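Alpha,alpha-trehalose-phosphate synthase (UDP-forming) (Burkholderia multivorans, PDB 5UOF) belongs to glycosyltransferase family 20 and has the GT-B architecture of two Rossmann-like domains, each built round a largely parallel beta-sheet. Local coordinates at residues A[285-288]-A[289-293]; A[203-206]-A[207-211]. One frame throughout, in Å; residues are numbered along the deposited sequence. Where two conformers were deposited one is given.

Overall arrangement
Both contacts are local, each a turn-to-turn packing of side chains along one helix, and they lie in different halves of the GT-B fold. Contact 2 comes first in the chain, at the C-terminal end of helix 197-209, which follows strand 191-194 of the ten-stranded mixed sheet. Contact 1 comes later, on the last turns of helix 280-293, between strands 266-271 and 301-306 of the six-stranded parallel sheet. Their centres are 43 Å apart and their nearest atoms about 31 Å, so neither touches the other. Contact 1 belongs to the packing within its own domain, whereas contact 2 also takes part in the interface with the second subunit.

Contact 1: residues A[285-288]-A[289-293]; sequences QAFE and RMLAN
F287 and L291, one helical turn apart, meet on the sheet-facing side of helix 280-293, the helix of a beta-alpha-beta unit between parallel strands 266-271 and 301-306. L291 can be followed outward from its backbone. Its CB lies 3.6 Å from the carbonyl O of E288. CG comes to 3.4 Å from F287 O, the same oxygen that accepts the backbone bond from L291 N, and stands over one face of the F287 ring, displaced toward its rim. Because L291 CG lies beside its own backbone N (chi1 -66°), CD1 folds back along the helix and reaches the ring carbon F287 CE2 at 3.7 Å. L303 and V301 of strand 301-306 continue this apolar packing against F287 and L291, respectively.

Successive i to i+4 backbone bonds run through the turn, the last between 285-288 and 289-293 being from A292 N to E288 O at 3.0 Å. Toward helix 416-428, R289 NH1 is hydrogen-bonded to S417 OG. On the side of helix 314-335, E288 makes salt bridges with R330 NH1 and R334 NH1, and both land on the same oxygen, E288 OE2.

Contact 2: residues A[203-206]-A[207-211]; sequences FTDY and IERRG
D205 OD1 is held by two groups: Q201 NE2, hydrogen-bonded to it from the preceding turn of helix 197-209, and a water that spans to E208. The helix closes in a Schellman motif, with G211 N hydrogen-bonded to E208 O, I212 N to I207 O, and G211 at positive phi as the C-prime residue. The water donates to D205 OD1 at 2.7 Å and to E208 OE1 at 2.6 Å, linking two carboxylates whose like charges would otherwise probably repel. E208 lies alongside T204, its OE1 3.4 Å from T204 CG2.

D205 and R209 point the same way, their carboxylate and guanidinium planes stacked almost parallel. OD1 sits over the guanidinium face, 4.1 Å from R209 NE, so only the opposite charges attract. The salt bridges are instead made across the dimer: D205 OD2 pairs with R209 NH1 of the second subunit, and the reciprocal pair forms too.

On another side of the helix, R210 CD lies over the centre of the Y206 ring in a CH-pi contact, 3.4 Å from the ring centroid. The bend at chi3 (60°) brings NE over the hydroxyl end of the ring, 3.4 Å from Y206 CZ, with the planes 28° apart. H179 ND1 is hydrogen-bonded to Y206 OH. A second water, in the guanidinium plane, accepts from R210 NH2 at 2.9 Å and is hydrogen-bonded to Y206 OH at 3.1 Å.

Contact 1: residues A[285-288]-A[289-293]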
ATOM      1  N   GLN A 285     -22.940   0.032  -1.822  1.00 12.38           N
ATOM      2  CA  GLN A 285     -23.148  -1.045  -2.786  1.00 10.71           C
ATOM      3  C   GLN A 285     -23.342  -2.386  -2.092  1.00 11.36           C
ATOM      4  O   GLN A 285     -24.039  -3.260  -2.619  1.00 11.97           O
ATOM      5  CB  GLN A 285     -21.972  -1.118  -3.768  1.00 12.46           C
ATOM      6  CG  GLN A 285     -21.937   0.071  -4.728  1.00 19.37           C
ATOM      7  CD  GLN A 285     -20.854  -0.055  -5.784  1.00 25.53           C
ATOM      8  OE1 GLN A 285     -20.024  -0.958  -5.728  1.00 23.30           O
ATOM      9  NE2 GLN A 285     -20.860   0.859  -6.755  1.00 22.04           N
ATOM     10  N   ALA A 286     -22.706  -2.587  -0.942  1.00 10.76           N
ATOM     11  CA  ALA A 286     -22.934  -3.835  -0.222  1.00 13.18           C
ATOM     12  C   ALA A 286     -24.341  -3.893   0.353  1.00 12.70           C
ATOM     13  O   ALA A 286     -24.932  -4.972   0.419  1.00 11.65           O
ATOM     14  CB  ALA A 286     -21.893  -4.006   0.879  1.00 11.07           C
ATOM     15  N   PHE A 287     -24.889  -2.750   0.780  1.00 10.71           N
ATOM     16  CA  PHE A 287     -26.283  -2.724   1.217  1.00 11.70           C
ATOM     17  C   PHE A 287     -27.211  -3.038   0.051  1.00 15.77           C
ATOM     18  O   PHE A 287     -28.182  -3.793   0.196  1.00 12.81           O
ATOM     19  CB  PHE A 287     -26.601  -1.354   1.821  1.00 10.66           C
ATOM     20  CG  PHE A 287     -27.983  -1.243   2.403  1.00 12.02           C
ATOM     21  CD1 PHE A 287     -28.332  -1.954   3.538  1.00 15.49           C
ATOM     22  CD2 PHE A 287     -28.931  -0.410   1.820  1.00 12.76           C
ATOM     23  CE1 PHE A 287     -29.618  -1.845   4.078  1.00 16.70           C
ATOM     24  CE2 PHE A 287     -30.205  -0.291   2.362  1.00 13.62           C
ATOM     25  CZ  PHE A 287     -30.551  -1.015   3.480  1.00 13.62           C
ATOM     26  N   GLU A 288     -26.919  -2.466  -1.118  1.00 13.13           N
ATOM     27  CA  GLU A 288     -27.670  -2.785  -2.326  1.00 11.85           C
ATOM     28  C   GLU A 288     -27.622  -4.280  -2.618  1.00 13.02           C
ATOM     29  O   GLU A 288     -28.650  -4.901  -2.898  1.00 13.32           O
ATOM     30  CB  GLU A 288     -27.093  -2.001  -3.504  1.00 13.64           C
ATOM     31  CG  GLU A 288     -27.719  -2.347  -4.843  1.00 17.41           C
ATOM     32  CD  GLU A 288     -26.924  -1.802  -6.020  1.00 22.40           C
ATOM     33  OE1 GLU A 288     -25.784  -1.314  -5.813  1.00 18.84           O
ATOM     34  OE2 GLU A 288     -27.447  -1.865  -7.154  1.00 27.47           O
ATOM     35  N   ARG A 289     -26.424  -4.866  -2.545  1.00 12.26           N
ATOM     36  CA  ARG A 289     -26.253  -6.286  -2.825  1.00 16.04           C
ATOM     37  C   ARG A 289     -27.039  -7.129  -1.834  1.00 15.43           C
ATOM     38  O   ARG A 289     -27.648  -8.130  -2.210  1.00 15.66           O
ATOM     39  CB  ARG A 289     -24.766  -6.644  -2.785  1.00 16.86           C
ATOM     40  CG  ARG A 289     -24.447  -8.062  -3.194  1.00 26.16           C
ATOM     41  CD  ARG A 289     -22.955  -8.222  -3.531  1.00 29.70           C
ATOM     42  NE  ARG A 289     -22.555  -7.447  -4.705  1.00 32.60           N
ATOM     43  CZ  ARG A 289     -21.378  -7.566  -5.319  1.00 30.63           C
ATOM     44  NH1 ARG A 289     -20.472  -8.425  -4.869  1.00 21.46           N
ATOM     45  NH2 ARG A 289     -21.099  -6.826  -6.381  1.00 29.84           N
ATOM     46  N   MET A 290     -27.059  -6.731  -0.561  1.00 12.49           N
ATOM     47  CA  MET A 290     -27.852  -7.482   0.403  0.53 12.70           C
ATOM     48  C   MET A 290     -29.332  -7.454   0.037  1.00 14.09           C
ATOM     49  O   MET A 290     -30.013  -8.480   0.096  1.00 13.50           O
ATOM     50  CB  MET A 290     -27.629  -6.931   1.809  0.53 13.15           C
ATOM     51  CG  MET A 290     -28.130  -7.871   2.888  0.53 15.14           C
ATOM     52  SD  MET A 290     -28.770  -6.944   4.282  0.53 15.63           S
ATOM     53  CE  MET A 290     -30.265  -6.252   3.573  0.53 11.17           C
ATOM     54  N   LEU A 291     -29.848  -6.284  -0.354  1.00 14.96           N
ATOM     55  CA  LEU A 291     -31.260  -6.185  -0.709  1.00 14.58           C
ATOM     56  C   LEU A 291     -31.588  -7.004  -1.947  1.00 16.99           C
ATOM     57  O   LEU A 291     -32.707  -7.518  -2.073  1.00 18.27           O
ATOM     58  CB  LEU A 291     -31.646  -4.725  -0.940  1.00 14.23           C
ATOM     59  CG  LEU A 291     -31.582  -3.807   0.280  1.00 15.17           C
ATOM     60  CD1 LEU A 291     -31.873  -2.391  -0.176  1.00 17.93           C
ATOM     61  CD2 LEU A 291     -32.587  -4.257   1.353  1.00 11.77           C
ATOM     62  N   ALA A 292     -30.637  -7.114  -2.879  1.00 14.56           N
ATOM     63  CA  ALA A 292     -30.838  -7.953  -4.059  1.00 14.60           C
ATOM     64  C   ALA A 292     -30.783  -9.433  -3.696  1.00 20.76           C
ATOM     65  O   ALA A 292     -31.573 -10.235  -4.213  1.00 20.71           O
ATOM     66  CB  ALA A 292     -29.780  -7.621  -5.111  1.00 14.75           C
ATOM     67  N   ASN A 293     -29.857  -9.810  -2.807  1.00 19.50           N
ATOM     68  CA  ASN A 293     -29.665 -11.217  -2.453  1.00 19.71           C
ATOM     69  C   ASN A 293     -30.760 -11.730  -1.529  1.00 23.50           C
ATOM     70  O   ASN A 293     -31.099 -12.917  -1.572  1.00 21.87           O
ATOM     71  CB  ASN A 293     -28.313 -11.420  -1.765  1.00 22.83           C
ATOM     72  CG  ASN A 293     -27.139 -11.192  -2.687  1.00 27.44           C
ATOM     73  OD1 ASN A 293     -27.272 -11.236  -3.913  1.00 28.15           O
ATOM     74  ND2 ASN A 293     -25.968 -10.965  -2.099  1.00 28.80           N
TER

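Contact 2: residues A[203-206]-A[207-211]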
ATOM      1  N   PHE A 203       6.600   0.838  12.273  1.00 11.65           N
ATOM      2  CA  PHE A 203       7.678   1.776  12.561  1.00 14.30           C
ATOM      3  C   PHE A 203       8.950   1.030  12.949  1.00 14.65           C
ATOM      4  O   PHE A 203      10.040   1.333  12.450  1.00 16.75           O
ATOM      5  CB  PHE A 203       7.226   2.727  13.671  1.00 12.81           C
ATOM      6  CG  PHE A 203       8.251   3.750  14.063  1.00 16.87           C
ATOM      7  CD1 PHE A 203       8.515   4.839  13.242  1.00 14.34           C
ATOM      8  CD2 PHE A 203       8.934   3.645  15.269  1.00 16.79           C
ATOM      9  CE1 PHE A 203       9.460   5.794  13.607  1.00 17.66           C
ATOM     10  CE2 PHE A 203       9.879   4.601  15.642  1.00 18.87           C
ATOM     11  CZ  PHE A 203      10.142   5.675  14.807  1.00 18.82           C
ATOM     12  N   THR A 204       8.818   0.039  13.835  1.00 13.37           N
ATOM     13  CA  THR A 204       9.965  -0.760  14.253  1.00 13.47           C
ATOM     14  C   THR A 204      10.601  -1.471  13.064  1.00 17.98           C
ATOM     15  O   THR A 204      11.831  -1.521  12.946  1.00 16.58           O
ATOM     16  CB  THR A 204       9.526  -1.767  15.321  1.00 17.08           C
ATOM     17  OG1 THR A 204       9.000  -1.052  16.445  1.00 20.17           O
ATOM     18  CG2 THR A 204      10.698  -2.597  15.789  1.00 20.05           C
ATOM     19  N   ASP A 205       9.771  -2.019  12.171  1.00 14.77           N
ATOM     20  CA  ASP A 205      10.281  -2.669  10.967  1.00 14.20           C
ATOM     21  C   ASP A 205      11.133  -1.715  10.143  1.00 14.19           C
ATOM     22  O   ASP A 205      12.192  -2.099   9.639  1.00 16.03           O
ATOM     23  CB  ASP A 205       9.129  -3.190  10.109  1.00 14.61           C
ATOM     24  CG  ASP A 205       8.547  -4.497  10.626  1.00 19.88           C
ATOM     25  OD1 ASP A 205       9.137  -5.111  11.539  1.00 17.63           O
ATOM     26  OD2 ASP A 205       7.490  -4.910  10.101  1.00 17.63           O
ATOM     27  N   TYR A 206      10.670  -0.477   9.968  1.00 14.36           N
ATOM     28  CA  TYR A 206      11.453   0.493   9.210  1.00 13.53           C
ATOM     29  C   TYR A 206      12.824   0.682   9.841  1.00 15.27           C
ATOM     30  O   TYR A 206      13.852   0.618   9.156  1.00 15.87           O
ATOM     31  CB  TYR A 206      10.708   1.833   9.125  1.00 13.55           C
ATOM     32  CG  TYR A 206      11.372   2.845   8.196  1.00 13.53           C
ATOM     33  CD1 TYR A 206      12.447   3.620   8.623  1.00 16.60           C
ATOM     34  CD2 TYR A 206      10.906   3.037   6.898  1.00 13.38           C
ATOM     35  CE1 TYR A 206      13.042   4.541   7.776  1.00 18.85           C
ATOM     36  CE2 TYR A 206      11.506   3.955   6.045  1.00 13.81           C
ATOM     37  CZ  TYR A 206      12.573   4.702   6.493  1.00 14.38           C
ATOM     38  OH  TYR A 206      13.174   5.613   5.656  1.00 14.89           O
ATOM     39  N   ILE A 207      12.852   0.900  11.159  1.00 14.60           N
ATOM     40  CA  ILE A 207      14.108   1.177  11.860  1.00 15.03           C
ATOM     41  C   ILE A 207      15.053  -0.016  11.762  1.00 20.13           C
ATOM     42  O   ILE A 207      16.235   0.128  11.425  1.00 19.09           O
ATOM     43  CB  ILE A 207      13.821   1.534  13.332  1.00 17.67           C
ATOM     44  CG1 ILE A 207      12.991   2.816  13.436  1.00 22.15           C
ATOM     45  CG2 ILE A 207      15.123   1.622  14.128  1.00 21.89           C
ATOM     46  CD1 ILE A 207      13.761   4.049  13.131  1.00 28.27           C
ATOM     47  N   GLU A 208      14.543  -1.216  12.060  1.00 15.41           N
ATOM     48  CA  GLU A 208      15.408  -2.392  12.153  1.00 16.61           C
ATOM     49  C   GLU A 208      15.854  -2.872  10.777  1.00 20.54           C
ATOM     50  O   GLU A 208      17.050  -3.074  10.535  1.00 22.22           O
ATOM     51  CB  GLU A 208      14.679  -3.516  12.897  1.00 20.15           C
ATOM     52  CG  GLU A 208      14.520  -3.233  14.376  1.00 23.75           C
ATOM     53  CD  GLU A 208      13.766  -4.331  15.100  1.00 32.81           C
ATOM     54  OE1 GLU A 208      12.827  -4.908  14.511  1.00 30.29           O
ATOM     55  OE2 GLU A 208      14.120  -4.618  16.259  1.00 39.46           O
ATOM     56  N   ARG A 209      14.906  -3.058   9.861  1.00 20.06           N
ATOM     57  CA  ARG A 209      15.235  -3.693   8.593  1.00 20.98           C
ATOM     58  C   ARG A 209      16.001  -2.773   7.659  1.00 22.37           C
ATOM     59  O   ARG A 209      16.686  -3.259   6.757  1.00 20.93           O
ATOM     60  CB  ARG A 209      13.959  -4.197   7.927  1.00 17.69           C
ATOM     61  CG  ARG A 209      13.314  -5.278   8.768  1.00 16.30           C
ATOM     62  CD  ARG A 209      12.009  -5.746   8.208  1.00 17.68           C
ATOM     63  NE  ARG A 209      11.602  -6.986   8.860  1.00 18.63           N
ATOM     64  CZ  ARG A 209      10.523  -7.672   8.513  1.00 15.79           C
ATOM     65  NH1 ARG A 209       9.766  -7.229   7.525  1.00 14.84           N
ATOM     66  NH2 ARG A 209      10.221  -8.806   9.140  1.00 21.72           N
ATOM     67  N   ARG A 210      15.918  -1.464   7.853  1.00 16.55           N
ATOM     68  CA  ARG A 210      16.704  -0.546   7.045  1.00 18.45           C
ATOM     69  C   ARG A 210      18.016  -0.151   7.711  1.00 26.97           C
ATOM     70  O   ARG A 210      18.712   0.735   7.204  1.00 27.34           O
ATOM     71  CB  ARG A 210      15.871   0.686   6.706  1.00 17.81           C
ATOM     72  CG  ARG A 210      14.671   0.343   5.878  1.00 22.25           C
ATOM     73  CD  ARG A 210      13.856   1.553   5.598  1.00 20.09           C
ATOM     74  NE  ARG A 210      14.621   2.557   4.872  1.00 29.25           N
ATOM     75  CZ  ARG A 210      14.780   2.566   3.553  1.00 36.00           C
ATOM     76  NH1 ARG A 210      14.231   1.608   2.815  1.00 35.50           N
ATOM     77  NH2 ARG A 210      15.495   3.530   2.977  1.00 31.83           N
ATOM     78  N   GLY A 211      18.378  -0.801   8.816  1.00 26.33           N
ATOM     79  CA  GLY A 211      19.663  -0.551   9.439  1.00 28.15           C
ATOM     80  C   GLY A 211      19.780   0.785  10.130  1.00 29.33           C
ATOM     81  O   GLY A 211      20.892   1.275  10.332  1.00 31.56           O
TER
HETATM   82  O   HOH W   1      11.626  -5.810  12.373  1.00 27.50           O
HETATM   83  O   HOH W   2      16.219   5.069   5.322  1.00 35.16           O